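Local coordinates for protein beta-1,4-galactanase (Humicola insolens, PDB 1HJQ) that hydrolyses beta-1,4-linked galactosidic bonds in type I arabinogalactans as a family 53 glycoside hydrolase, at residues E135-L140 with W185-W190; N232-W237 with S286-V291. All coordinates share one frame; numbering follows the deposited sequence.

Contact 1: E135-L140 with W185-W190; sequences EITQGL and WDTQNW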
ATOM      1  N   GLU A 135      -5.112  -3.558   4.038  1.00 13.23           N
ATOM      2  CA  GLU A 135      -6.147  -4.430   3.486  1.00 13.23           C
ATOM      3  C   GLU A 135      -7.028  -4.942   4.625  1.00 12.72           C
ATOM      4  O   GLU A 135      -7.226  -6.150   4.772  1.00 12.29           O
ATOM      5  CB  GLU A 135      -5.524  -5.626   2.745  1.00 13.75           C
ATOM      6  CG  GLU A 135      -4.633  -5.265   1.564  1.00 14.46           C
ATOM      7  CD  GLU A 135      -4.357  -6.453   0.635  1.00 15.59           C
ATOM      8  OE1 GLU A 135      -3.978  -7.535   1.129  1.00 14.87           O
ATOM      9  OE2 GLU A 135      -4.512  -6.305  -0.596  1.00 15.06           O
ATOM     10  N   ILE A 136      -7.548  -4.017   5.430  1.00 12.44           N
ATOM     11  CA  ILE A 136      -8.389  -4.372   6.565  1.00 13.22           C
ATOM     12  C   ILE A 136      -9.848  -4.684   6.214  1.00 14.20           C
ATOM     13  O   ILE A 136     -10.747  -4.419   7.006  1.00 14.46           O
ATOM     14  CB  ILE A 136      -8.352  -3.261   7.644  1.00 12.10           C
ATOM     15  CG1 ILE A 136      -8.791  -1.916   7.045  1.00 11.77           C
ATOM     16  CG2 ILE A 136      -6.945  -3.156   8.216  1.00 12.79           C
ATOM     17  CD1 ILE A 136      -8.786  -0.739   8.035  1.00  6.30           C
ATOM     18  N   THR A 137     -10.072  -5.275   5.041  1.00 14.91           N
ATOM     19  CA  THR A 137     -11.418  -5.623   4.592  1.00 16.31           C
ATOM     20  C   THR A 137     -12.190  -6.471   5.601  1.00 17.72           C
ATOM     21  O   THR A 137     -13.402  -6.314   5.749  1.00 18.80           O
ATOM     22  CB  THR A 137     -11.386  -6.400   3.280  1.00 16.20           C
ATOM     23  OG1 THR A 137     -10.505  -5.751   2.358  1.00 16.37           O
ATOM     24  CG2 THR A 137     -12.774  -6.471   2.691  1.00 14.44           C
ATOM     25  N   GLN A 138     -11.500  -7.392   6.265  1.00 18.12           N
ATOM     26  CA  GLN A 138     -12.148  -8.233   7.267  1.00 18.12           C
ATOM     27  C   GLN A 138     -11.786  -7.691   8.646  1.00 17.19           C
ATOM     28  O   GLN A 138     -11.756  -8.429   9.637  1.00 16.69           O
ATOM     29  CB  GLN A 138     -11.694  -9.694   7.149  1.00 19.44           C
ATOM     30  CG  GLN A 138     -12.104 -10.394   5.854  1.00 22.95           C
ATOM     31  CD  GLN A 138     -13.580 -10.196   5.504  1.00 25.16           C
ATOM     32  OE1 GLN A 138     -14.471 -10.479   6.310  1.00 25.15           O
ATOM     33  NE2 GLN A 138     -13.841  -9.712   4.291  1.00 25.76           N
ATOM     34  N   GLY A 139     -11.500  -6.393   8.692  1.00 15.32           N
ATOM     35  CA  GLY A 139     -11.147  -5.761   9.948  1.00 15.04           C
ATOM     36  C   GLY A 139      -9.664  -5.851  10.272  1.00 14.37           C
ATOM     37  O   GLY A 139      -8.858  -6.248   9.429  1.00 12.65           O
ATOM     38  N   LEU A 140      -9.316  -5.481  11.503  1.00 13.66           N
ATOM     39  CA  LEU A 140      -7.933  -5.501  11.963  1.00 13.68           C
ATOM     40  C   LEU A 140      -7.892  -5.866  13.436  1.00 14.25           C
ATOM     41  O   LEU A 140      -8.931  -5.950  14.086  1.00 14.14           O
ATOM     42  CB  LEU A 140      -7.288  -4.125  11.780  1.00 13.35           C
ATOM     43  CG  LEU A 140      -7.773  -2.989  12.689  1.00 13.74           C
ATOM     44  CD1 LEU A 140      -6.847  -1.798  12.544  1.00 14.24           C
ATOM     45  CD2 LEU A 140      -9.191  -2.588  12.339  1.00 13.76           C
ATOM     46  N   TRP A 185     -17.135  -3.251  -5.803  1.00 19.76           N
ATOM     47  CA  TRP A 185     -17.840  -2.150  -5.169  1.00 19.39           C
ATOM     48  C   TRP A 185     -18.714  -2.547  -3.976  1.00 19.76           C
ATOM     49  O   TRP A 185     -18.789  -1.808  -2.990  1.00 19.10           O
ATOM     50  CB  TRP A 185     -18.680  -1.410  -6.213  1.00 20.55           C
ATOM     51  CG  TRP A 185     -19.780  -0.569  -5.625  1.00 21.63           C
ATOM     52  CD1 TRP A 185     -21.124  -0.757  -5.778  1.00 21.34           C
ATOM     53  CD2 TRP A 185     -19.629   0.558  -4.749  1.00 22.54           C
ATOM     54  NE1 TRP A 185     -21.821   0.181  -5.053  1.00 22.59           N
ATOM     55  CE2 TRP A 185     -20.931   0.999  -4.409  1.00 22.86           C
ATOM     56  CE3 TRP A 185     -18.522   1.236  -4.216  1.00 22.11           C
ATOM     57  CZ2 TRP A 185     -21.157   2.091  -3.555  1.00 22.71           C
ATOM     58  CZ3 TRP A 185     -18.745   2.324  -3.367  1.00 22.20           C
ATOM     59  CH2 TRP A 185     -20.055   2.739  -3.046  1.00 22.17           C
ATOM     60  N   ASP A 186     -19.379  -3.697  -4.061  1.00 19.15           N
ATOM     61  CA  ASP A 186     -20.226  -4.141  -2.965  1.00 19.30           C
ATOM     62  C   ASP A 186     -19.395  -4.285  -1.700  1.00 19.68           C
ATOM     63  O   ASP A 186     -19.871  -3.971  -0.606  1.00 20.33           O
ATOM     64  CB  ASP A 186     -20.903  -5.473  -3.288  1.00 19.96           C
ATOM     65  CG  ASP A 186     -21.847  -5.378  -4.479  1.00 20.75           C
ATOM     66  OD1 ASP A 186     -22.543  -4.343  -4.609  1.00 19.20           O
ATOM     67  OD2 ASP A 186     -21.894  -6.345  -5.278  1.00 21.56           O
ATOM     68  N   THR A 187     -18.156  -4.756  -1.844  1.00 19.43           N
ATOM     69  CA  THR A 187     -17.280  -4.910  -0.690  1.00 19.25           C
ATOM     70  C   THR A 187     -16.952  -3.510  -0.144  1.00 19.70           C
ATOM     71  O   THR A 187     -17.168  -3.220   1.026  1.00 19.71           O
ATOM     72  CB  THR A 187     -15.950  -5.597  -1.061  1.00 19.70           C
ATOM     73  OG1 THR A 187     -16.190  -6.821  -1.768  1.00 18.07           O
ATOM     74  CG2 THR A 187     -15.165  -5.913   0.209  1.00 18.18           C
ATOM     75  N   GLN A 188     -16.438  -2.645  -1.012  1.00 19.81           N
ATOM     76  CA  GLN A 188     -16.090  -1.269  -0.620  1.00 19.59           C
ATOM     77  C   GLN A 188     -17.252  -0.526   0.049  1.00 19.16           C
ATOM     78  O   GLN A 188     -17.046   0.266   0.982  1.00 19.95           O
ATOM     79  CB  GLN A 188     -15.676  -0.445  -1.819  1.00 19.81           C
ATOM     80  CG  GLN A 188     -14.490  -0.989  -2.643  1.00 21.64           C
ATOM     81  CD  GLN A 188     -13.267  -1.362  -1.810  1.00 22.34           C
ATOM     82  OE1 GLN A 188     -12.874  -0.658  -0.860  1.00 22.44           O
ATOM     83  NE2 GLN A 188     -12.634  -2.462  -2.193  1.00 21.77           N
ATOM     84  N   ASN A 189     -18.467  -0.791  -0.448  1.00 18.90           N
ATOM     85  CA  ASN A 189     -19.712  -0.179   0.028  1.00 18.72           C
ATOM     86  C   ASN A 189     -20.123  -0.790   1.367  1.00 18.62           C
ATOM     87  O   ASN A 189     -20.386  -0.051   2.312  1.00 18.58           O
ATOM     88  CB  ASN A 189     -20.839  -0.348  -1.031  1.00 19.01           C
ATOM     89  CG  ASN A 189     -22.123   0.404  -0.657  1.00 19.86           C
ATOM     90  OD1 ASN A 189     -22.097   1.276   0.212  1.00 18.95           O
ATOM     91  ND2 ASN A 189     -23.238   0.084  -1.327  1.00 20.01           N
ATOM     92  N   TRP A 190     -20.209  -2.119   1.429  1.00 18.06           N
ATOM     93  CA  TRP A 190     -20.552  -2.848   2.655  1.00 17.42           C
ATOM     94  C   TRP A 190     -19.652  -2.420   3.828  1.00 16.49           C
ATOM     95  O   TRP A 190     -20.117  -2.058   4.914  1.00 17.05           O
ATOM     96  CB  TRP A 190     -20.383  -4.341   2.365  1.00 17.81           C
ATOM     97  CG  TRP A 190     -20.219  -5.235   3.538  1.00 18.67           C
ATOM     98  CD1 TRP A 190     -21.203  -5.686   4.358  1.00 18.93           C
ATOM     99  CD2 TRP A 190     -19.005  -5.864   3.978  1.00 17.95           C
ATOM    100  NE1 TRP A 190     -20.686  -6.566   5.278  1.00 18.98           N
ATOM    101  CE2 TRP A 190     -19.338  -6.693   5.066  1.00 19.18           C
ATOM    102  CE3 TRP A 190     -17.670  -5.808   3.554  1.00 18.57           C
ATOM    103  CZ2 TRP A 190     -18.384  -7.469   5.743  1.00 19.32           C
ATOM    104  CZ3 TRP A 190     -16.714  -6.583   4.230  1.00 18.91           C
ATOM    105  CH2 TRP A 190     -17.083  -7.400   5.310  1.00 18.26           C
TER

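Contact 2: N232-W237 with S286-V291; sequences NMVSRW and SVSKGV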
ATOM      1  N   ASN A 232     -18.068   5.327  -7.546  1.00 18.55           N
ATOM      2  CA  ASN A 232     -19.101   5.147  -6.531  1.00 18.88           C
ATOM      3  C   ASN A 232     -18.606   5.584  -5.155  1.00 19.14           C
ATOM      4  O   ASN A 232     -19.318   6.264  -4.412  1.00 18.87           O
ATOM      5  CB  ASN A 232     -19.547   3.685  -6.460  1.00 18.18           C
ATOM      6  CG  ASN A 232     -20.277   3.228  -7.709  1.00 17.27           C
ATOM      7  OD1 ASN A 232     -20.684   4.036  -8.541  1.00 16.39           O
ATOM      8  ND2 ASN A 232     -20.455   1.919  -7.837  1.00 17.53           N
ATOM      9  N   MET A 233     -17.382   5.185  -4.822  1.00 19.41           N
ATOM     10  CA  MET A 233     -16.776   5.523  -3.537  1.00 19.32           C
ATOM     11  C   MET A 233     -16.634   7.034  -3.396  1.00 19.01           C
ATOM     12  O   MET A 233     -17.077   7.622  -2.403  1.00 19.12           O
ATOM     13  CB  MET A 233     -15.399   4.857  -3.415  1.00 19.07           C
ATOM     14  CG  MET A 233     -15.437   3.333  -3.393  1.00 19.14           C
ATOM     15  SD  MET A 233     -13.795   2.575  -3.574  1.00 20.32           S
ATOM     16  CE  MET A 233     -12.896   3.366  -2.205  1.00 18.43           C
ATOM     17  N   VAL A 234     -16.014   7.653  -4.399  1.00 18.13           N
ATOM     18  CA  VAL A 234     -15.796   9.097  -4.412  1.00 17.80           C
ATOM     19  C   VAL A 234     -17.096   9.899  -4.289  1.00 17.52           C
ATOM     20  O   VAL A 234     -17.211  10.780  -3.438  1.00 17.16           O
ATOM     21  CB  VAL A 234     -15.063   9.526  -5.701  1.00 16.77           C
ATOM     22  CG1 VAL A 234     -14.996  11.037  -5.781  1.00 16.24           C
ATOM     23  CG2 VAL A 234     -13.657   8.933  -5.720  1.00 16.36           C
ATOM     24  N   SER A 235     -18.069   9.584  -5.137  1.00 17.69           N
ATOM     25  CA  SER A 235     -19.353  10.274  -5.125  1.00 18.02           C
ATOM     26  C   SER A 235     -20.106  10.092  -3.811  1.00 17.81           C
ATOM     27  O   SER A 235     -20.886  10.953  -3.402  1.00 18.04           O
ATOM     28  CB  SER A 235     -20.228   9.777  -6.277  1.00 18.67           C
ATOM     29  OG  SER A 235     -21.488  10.421  -6.265  1.00 18.45           O
ATOM     30  N   ARG A 236     -19.859   8.972  -3.145  1.00 17.29           N
ATOM     31  CA  ARG A 236     -20.531   8.671  -1.894  1.00 17.44           C
ATOM     32  C   ARG A 236     -19.883   9.248  -0.637  1.00 17.64           C
ATOM     33  O   ARG A 236     -20.576   9.756   0.248  1.00 16.51           O
ATOM     34  CB  ARG A 236     -20.647   7.163  -1.739  1.00 18.00           C
ATOM     35  CG  ARG A 236     -21.225   6.716  -0.417  1.00 19.62           C
ATOM     36  CD  ARG A 236     -22.736   6.758  -0.398  1.00 20.51           C
ATOM     37  NE  ARG A 236     -23.223   5.800   0.587  1.00 25.00           N
ATOM     38  CZ  ARG A 236     -23.332   6.042   1.893  1.00 26.81           C
ATOM     39  NH1 ARG A 236     -23.003   7.236   2.388  1.00 25.51           N
ATOM     40  NH2 ARG A 236     -23.745   5.072   2.710  1.00 26.56           N
ATOM     41  N   TRP A 237     -18.561   9.166  -0.548  1.00 17.71           N
ATOM     42  CA  TRP A 237     -17.879   9.658   0.639  1.00 17.30           C
ATOM     43  C   TRP A 237     -16.933  10.830   0.413  1.00 17.75           C
ATOM     44  O   TRP A 237     -16.351  11.348   1.360  1.00 19.01           O
ATOM     45  CB  TRP A 237     -17.162   8.487   1.321  1.00 16.94           C
ATOM     46  CG  TRP A 237     -18.141   7.541   1.962  1.00 15.78           C
ATOM     47  CD1 TRP A 237     -18.920   7.797   3.052  1.00 15.92           C
ATOM     48  CD2 TRP A 237     -18.506   6.231   1.507  1.00 14.93           C
ATOM     49  NE1 TRP A 237     -19.752   6.733   3.303  1.00 15.79           N
ATOM     50  CE2 TRP A 237     -19.522   5.759   2.370  1.00 15.19           C
ATOM     51  CE3 TRP A 237     -18.082   5.413   0.452  1.00 14.75           C
ATOM     52  CZ2 TRP A 237     -20.123   4.503   2.211  1.00 14.59           C
ATOM     53  CZ3 TRP A 237     -18.680   4.164   0.291  1.00 14.50           C
ATOM     54  CH2 TRP A 237     -19.693   3.723   1.169  1.00 15.15           C
ATOM     55  N   SER A 286      -8.990   9.116 -14.417  1.00 24.20           N
ATOM     56  CA  SER A 286     -10.315   9.415 -14.959  1.00 24.15           C
ATOM     57  C   SER A 286     -11.258   9.826 -13.840  1.00 24.50           C
ATOM     58  O   SER A 286     -12.146  10.658 -14.037  1.00 25.50           O
ATOM     59  CB  SER A 286     -10.898   8.200 -15.690  1.00 23.68           C
ATOM     60  OG  SER A 286     -11.383   7.230 -14.776  1.00 23.46           O
ATOM     61  N   VAL A 287     -11.055   9.243 -12.662  1.00 23.83           N
ATOM     62  CA  VAL A 287     -11.889   9.543 -11.509  1.00 23.28           C
ATOM     63  C   VAL A 287     -11.482  10.852 -10.862  1.00 23.59           C
ATOM     64  O   VAL A 287     -10.306  11.085 -10.597  1.00 23.71           O
ATOM     65  CB  VAL A 287     -11.790   8.433 -10.431  1.00 22.01           C
ATOM     66  CG1 VAL A 287     -12.631   8.798  -9.225  1.00 20.47           C
ATOM     67  CG2 VAL A 287     -12.238   7.117 -11.003  1.00 20.85           C
ATOM     68  N   SER A 288     -12.453  11.722 -10.623  1.00 24.88           N
ATOM     69  CA  SER A 288     -12.148  12.975  -9.949  1.00 26.31           C
ATOM     70  C   SER A 288     -11.641  12.480  -8.602  1.00 26.62           C
ATOM     71  O   SER A 288     -12.197  11.527  -8.041  1.00 28.33           O
ATOM     72  CB  SER A 288     -13.417  13.793  -9.722  1.00 26.72           C
ATOM     73  OG  SER A 288     -14.202  13.202  -8.698  1.00 26.99           O
ATOM     74  N   LYS A 289     -10.600  13.101  -8.076  1.00 25.01           N
ATOM     75  CA  LYS A 289     -10.070  12.662  -6.794  1.00 24.47           C
ATOM     76  C   LYS A 289      -9.289  11.365  -6.920  1.00 23.38           C
ATOM     77  O   LYS A 289      -8.848  10.795  -5.924  1.00 23.37           O
ATOM     78  CB  LYS A 289     -11.187  12.522  -5.755  1.00 24.35           C
ATOM     79  CG  LYS A 289     -11.683  13.869  -5.272  1.00 25.31           C
ATOM     80  CD  LYS A 289     -12.790  13.766  -4.256  1.00 25.71           C
ATOM     81  CE  LYS A 289     -13.142  15.152  -3.746  1.00 26.48           C
ATOM     82  NZ  LYS A 289     -11.973  15.759  -3.044  1.00 28.19           N
ATOM     83  N   GLY A 290      -9.141  10.886  -8.149  1.00 22.61           N
ATOM     84  CA  GLY A 290      -8.322   9.709  -8.360  1.00 22.24           C
ATOM     85  C   GLY A 290      -6.949  10.354  -8.273  1.00 21.75           C
ATOM     86  O   GLY A 290      -6.584  11.146  -9.144  1.00 22.39           O
ATOM     87  N   VAL A 291      -6.180  10.048  -7.237  1.00 20.87           N
ATOM     88  CA  VAL A 291      -4.894  10.715  -7.097  1.00 19.89           C
ATOM     89  C   VAL A 291      -3.612   9.894  -7.035  1.00 19.25           C
ATOM     90  O   VAL A 291      -2.523  10.472  -7.117  1.00 19.05           O
ATOM     91  CB  VAL A 291      -4.913  11.639  -5.864  1.00 19.87           C
ATOM     92  CG1 VAL A 291      -6.063  12.628  -5.974  1.00 19.84           C
ATOM     93  CG2 VAL A 291      -5.054  10.813  -4.605  1.00 20.06           C
TER

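Contact 1: E135-L140 with W185-W190
Thr-187, in the first turns of helix 185-198, meets Thr-137 methyl to methyl: the two CG2 atoms are 3.5 Å apart and the side chains cross at about a right angle. In Thr-187 this methyl lies anti to the backbone N (chi1 -52°, measured to OG1), which carries it out to the loop. Thr-137 has its methyl in the same rotamer, while its OG1 is hydrogen-bonded to Asp-180 OD1. Thr-137 thus turns its methyl to the helix and its hydroxyl to Asp-180, just after strand 174-179. Next along the helix, Gln-188 starts away from the loop, but its bent chain comes back to donate from NE2 to Asp-180 O. Asp-180 is thus bonded to both segments, by its carboxylate to Thr-137 and by its carbonyl O to Gln-188. In this TIM barrel, 135-140 lies in the loop after strand 129-132, at the catalytic ends of the strands, and starts at Glu-135, the probable proton donor. Trp-190, one helical turn past Thr-187, reaches the loop with the six-membered part of its indole. Its CZ3 lies 3.7 Å from Thr-137 O, an oblique approach without a hydrogen bond. The amide of Gln-138 is tilted 20° from the indole plane, and its NE2 comes within 4.1 Å of Trp-190 CH2, while OE1 is hydrogen-bonded to Thr-147 OG1. Trp-150 packs edge-to-face with the indole.

Contact 2: N232-W237 with S286-V291
Val-287 O accepts a hydrogen bond from Gly-290 N at 2.7 Å, closing the type II beta turn that presents Val-287, Ser-288 and Lys-289 to Val-234. The turn belongs to the (beta/alpha)8 barrel: it leads from helix 270-286 into strand 290-296, and it packs against the last turns of helix 223-237, the helix that precedes the adjacent strand 240-245. Lys-289 takes the third position of the turn with a positive phi of 75°, as a type II turn requires there. Val-234 is the single residue of 232-237 that reaches the turn, and both its methyls take part. CG2 meets Val-287 CG1 at 3.7 Å, an apolar contact in which the two valines run past each other in opposite directions, and it also lies 3.8 Å from Ser-288 O. CG1, placed anti to the backbone N (chi1 173°), lies over one face of the turn, 3.6 Å from the carbonyl O of Ser-288 and 3.7 Å from Ser-288 OG. These are van der Waals contacts, and no hydrogen bond joins the helix to the turn. Beyond these two segments Val-234 also packs on Val-241, and Val-287 on Leu-230 and Asn-231 of the same helix, while Lys-289 shares backbone hydrogen bonding with Val-241. The lysine leaves the turn with its CB directed at the helix. Its chain stays extended through CE, brings CD to 3.8 Å from Val-234 CG1, and bends only at the last torsion (chi4 -63°), which swings NZ away from the helix.

Overall arrangement
Contact 1 closes before contact 2 opens along the chain, and their centres lie about 17 Å apart on one TIM barrel. Contact 1 is at the C-terminal ends of the strands, where the loop carrying the probable proton donor meets the start of helix 185-198. Contact 2 is at the N-terminal ends, away from the probable catalytic residues, where the end of helix 223-237 meets the turn entering strand 290-296. The two helices touch through side chains: Trp-185 CZ3 lies 3.5 Å from Met-233 CG, and Asn-189 packs on Trp-237. Neighbouring helices of the outer shell thus connect the two contacts, one at each end of the barrel.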